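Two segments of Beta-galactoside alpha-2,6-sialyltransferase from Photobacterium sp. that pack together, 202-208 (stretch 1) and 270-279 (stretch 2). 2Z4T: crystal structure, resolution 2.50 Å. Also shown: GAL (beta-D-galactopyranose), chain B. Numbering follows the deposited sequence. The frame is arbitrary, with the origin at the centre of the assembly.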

ATOM      1  N   THR A 202      -7.929   2.541   5.931  1.00 38.11           N
ATOM      2  CA  THR A 202      -8.553   3.567   6.761  1.00 37.73           C
ATOM      3  C   THR A 202      -9.835   3.082   7.438  1.00 38.02           C
ATOM      4  O   THR A 202      -9.917   3.084   8.688  1.00 37.85           O
ATOM      5  CB  THR A 202      -8.796   4.876   5.954  1.00 38.22           C
ATOM      6  OG1 THR A 202      -7.543   5.337   5.421  1.00 38.76           O
ATOM      7  CG2 THR A 202      -9.402   5.979   6.831  1.00 36.11           C
ATOM      8  N   ALA A 203     -10.818   2.656   6.632  1.00 37.47           N
ATOM      9  CA  ALA A 203     -12.126   2.187   7.148  1.00 37.37           C
ATOM     10  C   ALA A 203     -11.982   1.110   8.206  1.00 37.66           C
ATOM     11  O   ALA A 203     -12.811   1.033   9.121  1.00 37.73           O
ATOM     12  CB  ALA A 203     -13.024   1.679   6.027  1.00 36.86           C
ATOM     13  N   HIS A 204     -10.931   0.295   8.070  1.00 37.65           N
ATOM     14  CA  HIS A 204     -10.663  -0.837   8.966  1.00 37.80           C
ATOM     15  C   HIS A 204      -9.521  -0.583   9.963  1.00 37.71           C
ATOM     16  O   HIS A 204      -8.998  -1.543  10.539  1.00 36.49           O
ATOM     17  CB  HIS A 204     -10.333  -2.088   8.135  1.00 37.98           C
ATOM     18  CG  HIS A 204     -11.485  -2.591   7.331  1.00 39.28           C
ATOM     19  ND1 HIS A 204     -12.296  -3.619   7.761  1.00 39.70           N
ATOM     20  CD2 HIS A 204     -11.993  -2.180   6.144  1.00 38.47           C
ATOM     21  CE1 HIS A 204     -13.250  -3.820   6.869  1.00 39.10           C
ATOM     22  NE2 HIS A 204     -13.096  -2.954   5.886  1.00 38.02           N
ATOM     23  N   SER A 205      -9.139   0.692  10.153  1.00 38.60           N
ATOM     24  CA  SER A 205      -7.988   1.046  11.006  1.00 39.60           C
ATOM     25  C   SER A 205      -8.111   0.372  12.383  1.00 40.30           C
ATOM     26  O   SER A 205      -7.090   0.153  13.058  1.00 40.16           O
ATOM     27  CB  SER A 205      -7.525   2.521  10.963  1.00 39.73           C
ATOM     28  OG  SER A 205      -8.586   3.453  10.858  1.00 40.26           O
ATOM     29  N   PHE A 206      -9.325   0.185  12.902  1.00 40.54           N
ATOM     30  CA  PHE A 206      -9.604   0.542  14.254  1.00 40.77           C
ATOM     31  C   PHE A 206      -9.238  -0.923  14.662  1.00 41.02           C
ATOM     32  O   PHE A 206      -8.357  -1.151  15.489  1.00 41.33           O
ATOM     33  CB  PHE A 206     -11.080   0.791  14.593  1.00 40.93           C
ATOM     34  CG  PHE A 206     -11.384   0.690  16.094  1.00 40.07           C
ATOM     35  CD1 PHE A 206     -11.511   1.833  16.873  1.00 39.55           C
ATOM     36  CD2 PHE A 206     -11.504  -0.562  16.723  1.00 40.60           C
ATOM     37  CE1 PHE A 206     -11.759   1.746  18.254  1.00 41.07           C
ATOM     38  CE2 PHE A 206     -11.756  -0.672  18.102  1.00 40.40           C
ATOM     39  CZ  PHE A 206     -11.880   0.482  18.874  1.00 41.03           C
ATOM     40  N   ASP A 207      -9.868  -1.908  13.991  1.00 41.13           N
ATOM     41  CA  ASP A 207      -9.597  -3.347  14.186  1.00 41.47           C
ATOM     42  C   ASP A 207      -8.209  -3.819  13.752  1.00 41.29           C
ATOM     43  O   ASP A 207      -7.735  -4.855  14.223  1.00 41.38           O
ATOM     44  CB  ASP A 207     -10.610  -4.208  13.440  1.00 42.61           C
ATOM     45  CG  ASP A 207     -11.954  -4.325  14.163  1.00 44.33           C
ATOM     46  OD1 ASP A 207     -12.034  -4.105  15.382  1.00 47.63           O
ATOM     47  OD2 ASP A 207     -12.952  -4.644  13.489  1.00 48.66           O
ATOM     48  N   ASN A 208      -7.559  -3.090  12.848  1.00 40.23           N
ATOM     49  CA  ASN A 208      -6.175  -3.416  12.514  1.00 39.04           C
ATOM     50  C   ASN A 208      -5.161  -2.861  13.518  1.00 39.14           C
ATOM     51  O   ASN A 208      -4.137  -3.495  13.781  1.00 39.19           O
ATOM     52  CB  ASN A 208      -5.822  -2.947  11.106  1.00 37.89           C
ATOM     53  CG  ASN A 208      -6.506  -3.769  10.033  1.00 38.03           C
ATOM     54  OD1 ASN A 208      -6.876  -4.934  10.253  1.00 36.01           O
ATOM     55  ND2 ASN A 208      -6.677  -3.170   8.849  1.00 36.79           N
ATOM     56  N   ASP A 270     -15.344  -1.992  25.840  1.00 56.24           N
ATOM     57  CA  ASP A 270     -16.219  -1.993  24.681  1.00 56.03           C
ATOM     58  C   ASP A 270     -15.420  -1.528  23.457  1.00 55.37           C
ATOM     59  O   ASP A 270     -15.205  -0.321  23.267  1.00 55.50           O
ATOM     60  CB  ASP A 270     -17.445  -1.098  24.924  1.00 56.33           C
ATOM     61  CG  ASP A 270     -18.437  -1.127  23.767  1.00 58.02           C
ATOM     62  OD1 ASP A 270     -19.573  -0.618  23.933  1.00 60.42           O
ATOM     63  OD2 ASP A 270     -18.094  -1.657  22.685  1.00 58.72           O
ATOM     64  N   THR A 271     -14.974  -2.490  22.645  1.00 54.15           N
ATOM     65  CA  THR A 271     -14.205  -2.189  21.430  1.00 53.08           C
ATOM     66  C   THR A 271     -15.090  -2.172  20.168  1.00 52.17           C
ATOM     67  O   THR A 271     -14.624  -2.442  19.062  1.00 51.96           O
ATOM     68  CB  THR A 271     -13.034  -3.179  21.252  1.00 53.12           C
ATOM     69  OG1 THR A 271     -13.546  -4.509  21.183  1.00 53.39           O
ATOM     70  CG2 THR A 271     -12.057  -3.094  22.430  1.00 53.54           C
ATOM     71  N   SER A 272     -16.355  -1.802  20.346  1.00 51.30           N
ATOM     72  CA  SER A 272     -17.374  -1.942  19.303  1.00 50.90           C
ATOM     73  C   SER A 272     -17.544  -0.773  18.325  1.00 50.35           C
ATOM     74  O   SER A 272     -17.987  -1.003  17.204  1.00 49.95           O
ATOM     75  CB  SER A 272     -18.737  -2.260  19.921  1.00 50.75           C
ATOM     76  OG  SER A 272     -19.283  -1.089  20.513  1.00 50.76           O
ATOM     77  N   ASN A 273     -17.241   0.464  18.737  1.00 49.95           N
ATOM     78  CA  ASN A 273     -17.429   1.634  17.839  1.00 49.45           C
ATOM     79  C   ASN A 273     -16.261   1.756  16.880  1.00 48.58           C
ATOM     80  O   ASN A 273     -15.373   2.581  17.075  1.00 48.97           O
ATOM     81  CB  ASN A 273     -17.566   2.967  18.601  1.00 49.55           C
ATOM     82  CG  ASN A 273     -18.575   2.923  19.750  1.00 50.35           C
ATOM     83  OD1 ASN A 273     -19.325   1.950  19.923  1.00 50.27           O
ATOM     84  ND2 ASN A 273     -18.590   4.003  20.550  1.00 49.82           N
ATOM     85  N   THR A 274     -16.256   0.936  15.843  1.00 47.64           N
ATOM     86  CA  THR A 274     -15.080   0.819  15.000  1.00 46.62           C
ATOM     87  C   THR A 274     -15.155   1.813  13.851  1.00 46.68           C
ATOM     88  O   THR A 274     -14.208   1.918  13.056  1.00 46.92           O
ATOM     89  CB  THR A 274     -14.977  -0.578  14.392  1.00 46.12           C
ATOM     90  OG1 THR A 274     -16.143  -0.814  13.591  1.00 44.59           O
ATOM     91  CG2 THR A 274     -14.863  -1.622  15.468  1.00 44.58           C
ATOM     92  N   GLY A 275     -16.283   2.522  13.756  1.00 45.93           N
ATOM     93  CA  GLY A 275     -16.598   3.304  12.562  1.00 44.71           C
ATOM     94  C   GLY A 275     -16.153   4.760  12.546  1.00 44.13           C
ATOM     95  O   GLY A 275     -15.191   5.161  13.228  1.00 43.87           O
ATOM     96  N   THR A 276     -16.885   5.548  11.765  1.00 43.00           N
ATOM     97  CA  THR A 276     -16.463   6.868  11.333  1.00 42.38           C
ATOM     98  C   THR A 276     -15.844   7.748  12.424  1.00 42.66           C
ATOM     99  O   THR A 276     -14.712   8.175  12.296  1.00 43.42           O
ATOM    100  CB  THR A 276     -17.616   7.586  10.635  1.00 42.38           C
ATOM    101  OG1 THR A 276     -18.239   6.680   9.721  1.00 41.89           O
ATOM    102  CG2 THR A 276     -17.116   8.821   9.883  1.00 41.61           C
ATOM    103  N   SER A 277     -16.569   8.014  13.500  1.00 42.63           N
ATOM    104  CA  SER A 277     -16.054   8.891  14.547  1.00 42.42           C
ATOM    105  C   SER A 277     -14.802   8.350  15.251  1.00 42.11           C
ATOM    106  O   SER A 277     -14.084   9.106  15.901  1.00 42.77           O
ATOM    107  CB  SER A 277     -17.157   9.227  15.560  1.00 42.24           C
ATOM    108  OG  SER A 277     -17.530   8.092  16.318  1.00 42.40           O
ATOM    109  N   SER A 278     -14.549   7.051  15.144  1.00 41.31           N
ATOM    110  CA  SER A 278     -13.293   6.498  15.638  1.00 41.06           C
ATOM    111  C   SER A 278     -12.172   6.606  14.604  1.00 40.58           C
ATOM    112  O   SER A 278     -11.053   6.946  14.951  1.00 40.59           O
ATOM    113  CB  SER A 278     -13.453   5.044  16.094  1.00 41.19           C
ATOM    114  OG  SER A 278     -14.080   4.968  17.381  1.00 42.35           O
ATOM    115  N   VAL A 279     -12.456   6.335  13.337  1.00 40.03           N
ATOM    116  CA  VAL A 279     -11.356   6.229  12.386  1.00 40.19           C
ATOM    117  C   VAL A 279     -10.638   7.543  12.070  1.00 40.10           C
ATOM    118  O   VAL A 279      -9.485   7.519  11.596  1.00 40.23           O
ATOM    119  CB  VAL A 279     -11.710   5.422  11.101  1.00 40.21           C
ATOM    120  CG1 VAL A 279     -12.210   4.041  11.495  1.00 41.36           C
ATOM    121  CG2 VAL A 279     -12.702   6.128  10.236  1.00 39.68           C
TER
HETATM  122  C1  GAL B   2     -14.880  -6.534   2.244  1.00 40.47           C
HETATM  123  C2  GAL B   2     -15.214  -5.664   3.454  1.00 40.85           C
HETATM  124  C3  GAL B   2     -15.550  -4.252   2.981  1.00 39.73           C
HETATM  125  C4  GAL B   2     -14.450  -3.714   2.057  1.00 37.18           C
HETATM  126  C5  GAL B   2     -14.111  -4.704   0.940  1.00 34.85           C
HETATM  127  C6  GAL B   2     -12.877  -4.296   0.130  1.00 34.45           C
HETATM  128  O2  GAL B   2     -16.281  -6.252   4.182  1.00 41.21           O
HETATM  129  O3  GAL B   2     -15.717  -3.388   4.096  1.00 42.05           O
HETATM  130  O4  GAL B   2     -13.307  -3.438   2.838  1.00 34.87           O
HETATM  131  O5  GAL B   2     -13.822  -5.957   1.509  1.00 36.11           O
HETATM  132  O6  GAL B   2     -13.088  -3.126  -0.632  1.00 32.27           O
HETATM  133  O   HOH W   1     -12.280   0.810  11.683  1.00 24.65           O

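The two stretches meet in a small contact of van der Waals packing, centred on the ring of Phe206 and the branched side chain of Val279, with no direct hydrogen bond between them and one water bridging their backbones. Together they bury 373 Å², of which Phe206 contributes 109 Å², the largest share. Its CA-to-CB bond points toward stretch 2, and chi1 in the t well carries the ring in among Thr271, Asn273, Thr274 and Ser278. Thr274 CA lies over one face of this ring, 4.3 Å from the centroid of the Phe206 ring and 26° off the normal, a CH-pi contact; Asn273 O sits over the same face, 3.9 Å from Phe206 CE1. Around the ring, Phe206 CE2 comes within 3.5 Å of Thr271 O, Phe206 CD2 within 3.7 Å of Thr274 CG2, and Phe206 CD1 within 3.8 Å of Ser278 CB. A flat aromatic side chain suits this place because it offers a broad surface to backbone and methyl groups alike. The backbones are also close here: CA of Phe206 and CA of Thr274 are 5.5 Å apart.

Val279, at the end of stretch 2, makes the second patch, its carbon atoms packed against oxygens of stretch 1. Val279 CG1 packs 3.7 Å from Thr202 O and 3.9 Å from Ala203 O, while Val279 CB lies 3.7 Å from Ser205 OG. Valine fills this buried site without bringing a polar group that would need a partner. The serines beside these two residues are small enough to pack closely, and each hydroxyl donates within its own stretch: Ser205 OG, which also bonds elsewhere in the structure, donates to Thr202 O (2.6 Å), across the type I turn from Thr202 to Ser205, and Ser278 OG donates to Asn273 O (2.7 Å), tying the helix 276-279 back to the preceding loop. That helix begins after Gly275, its N-cap; Gly275 O accepts from Ser278 N (2.8 Å) and Val279 N (3.0 Å).

The polar link is water 1, which donates to Ala203 O and to Thr274 O, each 2.6 Å from the water O. Ala203 O and Thr274 O, 4.3 Å apart, are both acceptors, so the water donates to each. The water O also accepts a weak bond from Phe206 N, 3.3 Å away. The CA-to-CB bond of Asp207 points sideways, but its carboxylate end comes nearer, with Asp207 OD1 3.8 Å from Thr274 CG2. The CA-to-CB bond of His204, the N-cap of the helix in stretch 1, points away from stretch 2; His204 NE2 donates to O4 of the galactose (3.1 Å).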